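Local coordinates for protein Dye-decolorizing peroxidase Tfu_3078 (Thermobifida fusca, PDB 5FW4) that uses a non-covalently bound heme b to oxidise a broad range of compounds with hydrogen peroxide, reacting strongly with anthraquinone dyes, at residues Ala60-Ala68 and Leu118-Ile126. Sequence-based numbering, arbitrary orientation.
Sequences AAQRADATA and LHEESPHDI
At the C-terminal end of helix 97-120, a long helix of the N-terminal ferredoxin-like half of this DyP-type peroxidase, Arg63 from the loop that follows helix 51-61 reaches across the Glu120 carbonyl to Ser122. Arg63 NH2 donates to Ser122 OG at 2.6 Å, a short but bent bond (131°) with the hydroxyl tilted out of the guanidinium plane. One face of the same group lies over Glu120 O, which approaches Arg63 NE to 3.4 Å at too poor an angle for a hydrogen bond. Bent at chi2 (-146°) and chi3 (80°), the arginine chain brings its guanidinium there, and a water accepts from Arg63 NH2 at 3.1 Å and lies 2.7 Å from Leu118 O, to which it can donate.

The last carbonyls of an α-helix point out past its end, where a cation is likely to be attracted to them. Past this helix end, Ser122 stands at the N-cap position of the short helix 123-126, but its OG is turned to Arg63 and makes no capping bond; Asp125 OD2 takes the Ser122 backbone N-H at 3.0 Å. That carboxylate, with OD2 4.3 Å from Arg63 NH2, is likely to add electrostatic attraction without a salt bridge. With an alanine at Ser122, Arg63 NH2 would probably lose its hydroxyl acceptor, leaving the guanidinium freer to turn.

Further along the loop, Ala66 CB packs against His119 CB at 3.4 Å, while His119 NE2 is hydrogen-bonded to Val142 N in strand 141-146.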
ATOM      1  N   ALA A  60       2.071 -15.073  -8.297  1.00 23.52           N
ATOM      2  CA  ALA A  60       2.898 -15.221  -7.070  1.00 23.09           C
ATOM      3  C   ALA A  60       4.007 -16.282  -7.179  1.00 24.98           C
ATOM      4  O   ALA A  60       5.044 -16.148  -6.528  1.00 24.33           O
ATOM      5  CB  ALA A  60       2.037 -15.538  -5.874  1.00 22.92           C
ATOM      6  N   ALA A  61       3.764 -17.341  -7.937  1.00 24.71           N
ATOM      7  CA  ALA A  61       4.649 -18.500  -7.965  1.00 27.28           C
ATOM      8  C   ALA A  61       5.831 -18.338  -8.914  1.00 29.19           C
ATOM      9  O   ALA A  61       6.869 -18.948  -8.719  1.00 30.46           O
ATOM     10  CB  ALA A  61       3.854 -19.741  -8.376  1.00 27.30           C
ATOM     11  N   GLN A  62       5.658 -17.598  -9.991  1.00 30.31           N
ATOM     12  CA  GLN A  62       6.700 -17.588 -11.041  1.00 33.36           C
ATOM     13  C   GLN A  62       7.669 -16.412 -10.970  1.00 31.57           C
ATOM     14  O   GLN A  62       7.329 -15.351 -10.446  1.00 26.86           O
ATOM     15  CB  GLN A  62       6.041 -17.589 -12.407  1.00 36.98           C
ATOM     16  CG  GLN A  62       5.360 -18.905 -12.711  1.00 41.80           C
ATOM     17  CD  GLN A  62       4.692 -18.888 -14.064  1.00 47.89           C
ATOM     18  OE1 GLN A  62       4.583 -17.831 -14.710  1.00 46.23           O
ATOM     19  NE2 GLN A  62       4.207 -20.057 -14.497  1.00 53.80           N
ATOM     20  N   ARG A  63       8.879 -16.615 -11.515  1.00 31.77           N
ATOM     21  CA  ARG A  63       9.768 -15.507 -11.799  1.00 31.71           C
ATOM     22  C   ARG A  63       9.158 -14.816 -13.025  1.00 32.25           C
ATOM     23  O   ARG A  63       8.362 -15.411 -13.727  1.00 33.79           O
ATOM     24  CB  ARG A  63      11.222 -15.957 -12.064  1.00 34.48           C
ATOM     25  CG  ARG A  63      11.696 -17.145 -11.227  1.00 37.30           C
ATOM     26  CD  ARG A  63      13.171 -17.149 -10.814  1.00 37.90           C
ATOM     27  NE  ARG A  63      13.302 -16.263  -9.688  1.00 37.65           N
ATOM     28  CZ  ARG A  63      13.506 -16.583  -8.412  1.00 35.65           C
ATOM     29  NH1 ARG A  63      13.710 -17.825  -7.995  1.00 34.98           N
ATOM     30  NH2 ARG A  63      13.510 -15.589  -7.529  1.00 33.27           N
ATOM     31  N   ALA A  64       9.527 -13.558 -13.250  1.00 32.57           N
ATOM     32  CA  ALA A  64       9.168 -12.811 -14.455  1.00 31.70           C
ATOM     33  C   ALA A  64      10.087 -13.174 -15.634  1.00 34.10           C
ATOM     34  O   ALA A  64      11.141 -13.764 -15.460  1.00 33.66           O
ATOM     35  CB  ALA A  64       9.302 -11.337 -14.180  1.00 30.53           C
ATOM     36  N   ASP A  65       9.698 -12.768 -16.835  1.00 37.66           N
ATOM     37  CA  ASP A  65      10.595 -12.839 -17.991  1.00 39.98           C
ATOM     38  C   ASP A  65      11.666 -11.715 -17.995  1.00 41.64           C
ATOM     39  O   ASP A  65      11.389 -10.560 -18.345  1.00 42.08           O
ATOM     40  CB  ASP A  65       9.795 -12.800 -19.276  1.00 40.33           C
ATOM     41  CG  ASP A  65      10.653 -13.041 -20.495  1.00 41.64           C
ATOM     42  OD1 ASP A  65      11.874 -13.285 -20.341  1.00 40.79           O
ATOM     43  OD2 ASP A  65      10.103 -12.975 -21.612  1.00 40.83           O
ATOM     44  N   ALA A  66      12.890 -12.082 -17.607  1.00 41.51           N
ATOM     45  CA  ALA A  66      14.019 -11.163 -17.561  1.00 41.83           C
ATOM     46  C   ALA A  66      14.519 -10.730 -18.951  1.00 44.25           C
ATOM     47  O   ALA A  66      15.319  -9.790 -19.049  1.00 43.42           O
ATOM     48  CB  ALA A  66      15.160 -11.799 -16.779  1.00 43.40           C
ATOM     49  N   THR A  67      14.067 -11.405 -20.009  1.00 44.72           N
ATOM     50  CA  THR A  67      14.515 -11.107 -21.382  1.00 47.97           C
ATOM     51  C   THR A  67      13.601 -10.149 -22.153  1.00 49.85           C
ATOM     52  O   THR A  67      13.980  -9.687 -23.228  1.00 51.24           O
ATOM     53  CB  THR A  67      14.604 -12.379 -22.247  1.00 47.60           C
ATOM     54  OG1 THR A  67      13.282 -12.894 -22.442  1.00 46.11           O
ATOM     55  CG2 THR A  67      15.534 -13.452 -21.605  1.00 48.65           C
ATOM     56  N   ALA A  68      12.397  -9.875 -21.648  1.00 49.91           N
ATOM     57  CA  ALA A  68      11.498  -8.953 -22.354  1.00 50.03           C
ATOM     58  C   ALA A  68      12.164  -7.588 -22.581  1.00 47.62           C
ATOM     59  O   ALA A  68      12.923  -7.069 -21.734  1.00 43.61           O
ATOM     60  CB  ALA A  68      10.161  -8.783 -21.637  1.00 46.68           C
ATOM     61  N   LEU A 118      17.993  -9.795  -9.581  1.00 33.84           N
ATOM     62  CA  LEU A 118      16.640  -9.847  -9.024  1.00 32.73           C
ATOM     63  C   LEU A 118      15.648 -10.511  -9.959  1.00 35.26           C
ATOM     64  O   LEU A 118      14.557 -10.919  -9.543  1.00 34.10           O
ATOM     65  CB  LEU A 118      16.138  -8.442  -8.643  1.00 32.03           C
ATOM     66  CG  LEU A 118      16.801  -7.789  -7.410  1.00 31.65           C
ATOM     67  CD1 LEU A 118      16.380  -6.346  -7.261  1.00 30.63           C
ATOM     68  CD2 LEU A 118      16.508  -8.520  -6.100  1.00 32.46           C
ATOM     69  N   HIS A 119      16.020 -10.620 -11.223  1.00 37.98           N
ATOM     70  CA  HIS A 119      15.181 -11.317 -12.175  1.00 37.77           C
ATOM     71  C   HIS A 119      15.386 -12.821 -12.139  1.00 37.88           C
ATOM     72  O   HIS A 119      14.507 -13.554 -12.538  1.00 41.01           O
ATOM     73  CB  HIS A 119      15.426 -10.793 -13.573  1.00 37.60           C
ATOM     74  CG  HIS A 119      14.953  -9.392 -13.773  1.00 37.88           C
ATOM     75  ND1 HIS A 119      15.601  -8.498 -14.602  1.00 37.28           N
ATOM     76  CD2 HIS A 119      13.908  -8.721 -13.230  1.00 37.39           C
ATOM     77  CE1 HIS A 119      14.966  -7.342 -14.576  1.00 38.33           C
ATOM     78  NE2 HIS A 119      13.933  -7.452 -13.753  1.00 36.74           N
ATOM     79  N   GLU A 120      16.540 -13.267 -11.665  1.00 37.39           N
ATOM     80  CA  GLU A 120      16.831 -14.689 -11.566  1.00 38.34           C
ATOM     81  C   GLU A 120      16.801 -15.167 -10.113  1.00 34.83           C
ATOM     82  O   GLU A 120      16.653 -16.349  -9.859  1.00 34.25           O
ATOM     83  CB  GLU A 120      18.184 -15.017 -12.205  1.00 43.31           C
ATOM     84  CG  GLU A 120      18.501 -14.316 -13.534  1.00 48.42           C
ATOM     85  CD  GLU A 120      17.748 -14.864 -14.757  1.00 50.42           C
ATOM     86  OE1 GLU A 120      16.789 -15.655 -14.597  1.00 52.14           O
ATOM     87  OE2 GLU A 120      18.122 -14.500 -15.893  1.00 52.02           O
ATOM     88  N   GLU A 121      16.950 -14.249  -9.168  1.00 32.45           N
ATOM     89  CA  GLU A 121      16.886 -14.565  -7.743  1.00 31.90           C
ATOM     90  C   GLU A 121      15.986 -13.604  -7.008  1.00 29.61           C
ATOM     91  O   GLU A 121      15.704 -12.512  -7.491  1.00 30.44           O
ATOM     92  CB  GLU A 121      18.280 -14.473  -7.128  1.00 33.81           C
ATOM     93  CG  GLU A 121      19.394 -14.771  -8.103  1.00 36.30           C
ATOM     94  CD  GLU A 121      20.765 -14.540  -7.492  1.00 38.15           C
ATOM     95  OE1 GLU A 121      21.016 -15.112  -6.415  1.00 38.30           O
ATOM     96  OE2 GLU A 121      21.567 -13.787  -8.091  1.00 38.60           O
ATOM     97  N   SER A 122      15.566 -14.004  -5.817  1.00 28.50           N
ATOM     98  CA  SER A 122      14.728 -13.182  -4.964  1.00 28.34           C
ATOM     99  C   SER A 122      15.590 -12.359  -4.022  1.00 28.76           C
ATOM    100  O   SER A 122      16.777 -12.705  -3.764  1.00 28.67           O
ATOM    101  CB  SER A 122      13.726 -14.048  -4.170  1.00 28.67           C
ATOM    102  OG  SER A 122      13.026 -14.935  -5.019  1.00 28.59           O
ATOM    103  N   PRO A 123      15.019 -11.276  -3.481  1.00 27.70           N
ATOM    104  CA  PRO A 123      15.825 -10.450  -2.577  1.00 27.76           C
ATOM    105  C   PRO A 123      16.487 -11.241  -1.473  1.00 30.68           C
ATOM    106  O   PRO A 123      17.592 -10.915  -1.106  1.00 32.03           O
ATOM    107  CB  PRO A 123      14.816  -9.474  -1.991  1.00 27.69           C
ATOM    108  CG  PRO A 123      13.732  -9.374  -3.037  1.00 25.82           C
ATOM    109  CD  PRO A 123      13.630 -10.764  -3.616  1.00 26.52           C
ATOM    110  N   HIS A 124      15.807 -12.262  -0.947  1.00 32.38           N
ATOM    111  CA  HIS A 124      16.327 -13.031   0.182  1.00 35.35           C
ATOM    112  C   HIS A 124      17.394 -14.036  -0.247  1.00 38.67           C
ATOM    113  O   HIS A 124      18.100 -14.577   0.612  1.00 37.55           O
ATOM    114  CB  HIS A 124      15.217 -13.726   0.989  1.00 34.84           C
ATOM    115  CG  HIS A 124      14.158 -14.371   0.156  1.00 34.79           C
ATOM    116  ND1 HIS A 124      13.182 -13.650  -0.510  1.00 34.80           N
ATOM    117  CD2 HIS A 124      13.896 -15.678  -0.092  1.00 35.55           C
ATOM    118  CE1 HIS A 124      12.377 -14.486  -1.141  1.00 33.75           C
ATOM    119  NE2 HIS A 124      12.781 -15.721  -0.899  1.00 35.51           N
ATOM    120  N   ASP A 125      17.533 -14.274  -1.554  1.00 39.17           N
ATOM    121  CA  ASP A 125      18.721 -14.999  -2.079  1.00 42.10           C
ATOM    122  C   ASP A 125      19.947 -14.067  -2.169  1.00 42.85           C
ATOM    123  O   ASP A 125      21.098 -14.499  -2.036  1.00 42.63           O
ATOM    124  CB  ASP A 125      18.419 -15.609  -3.456  1.00 43.72           C
ATOM    125  CG  ASP A 125      17.202 -16.522  -3.443  1.00 43.38           C
ATOM    126  OD1 ASP A 125      17.034 -17.273  -2.460  1.00 44.52           O
ATOM    127  OD2 ASP A 125      16.406 -16.486  -4.415  1.00 42.61           O
ATOM    128  N   ILE A 126      19.692 -12.782  -2.377  1.00 42.06           N
ATOM    129  CA  ILE A 126      20.760 -11.779  -2.528  1.00 45.27           C
ATOM    130  C   ILE A 126      21.400 -11.347  -1.207  1.00 45.29           C
ATOM    131  O   ILE A 126      22.568 -10.925  -1.167  1.00 44.48           O
ATOM    132  CB  ILE A 126      20.194 -10.553  -3.290  1.00 47.10           C
ATOM    133  CG1 ILE A 126      20.107 -10.910  -4.774  1.00 47.37           C
ATOM    134  CG2 ILE A 126      21.011  -9.271  -3.078  1.00 48.23           C
ATOM    135  CD1 ILE A 126      19.013 -10.174  -5.491  1.00 48.20           C
TER
HETATM  136  O   HOH W   1      12.775 -12.907  -8.951  1.00 27.08           O
HETATM  137  O   HOH W   2      11.484 -12.586 -11.142  1.00 24.89           O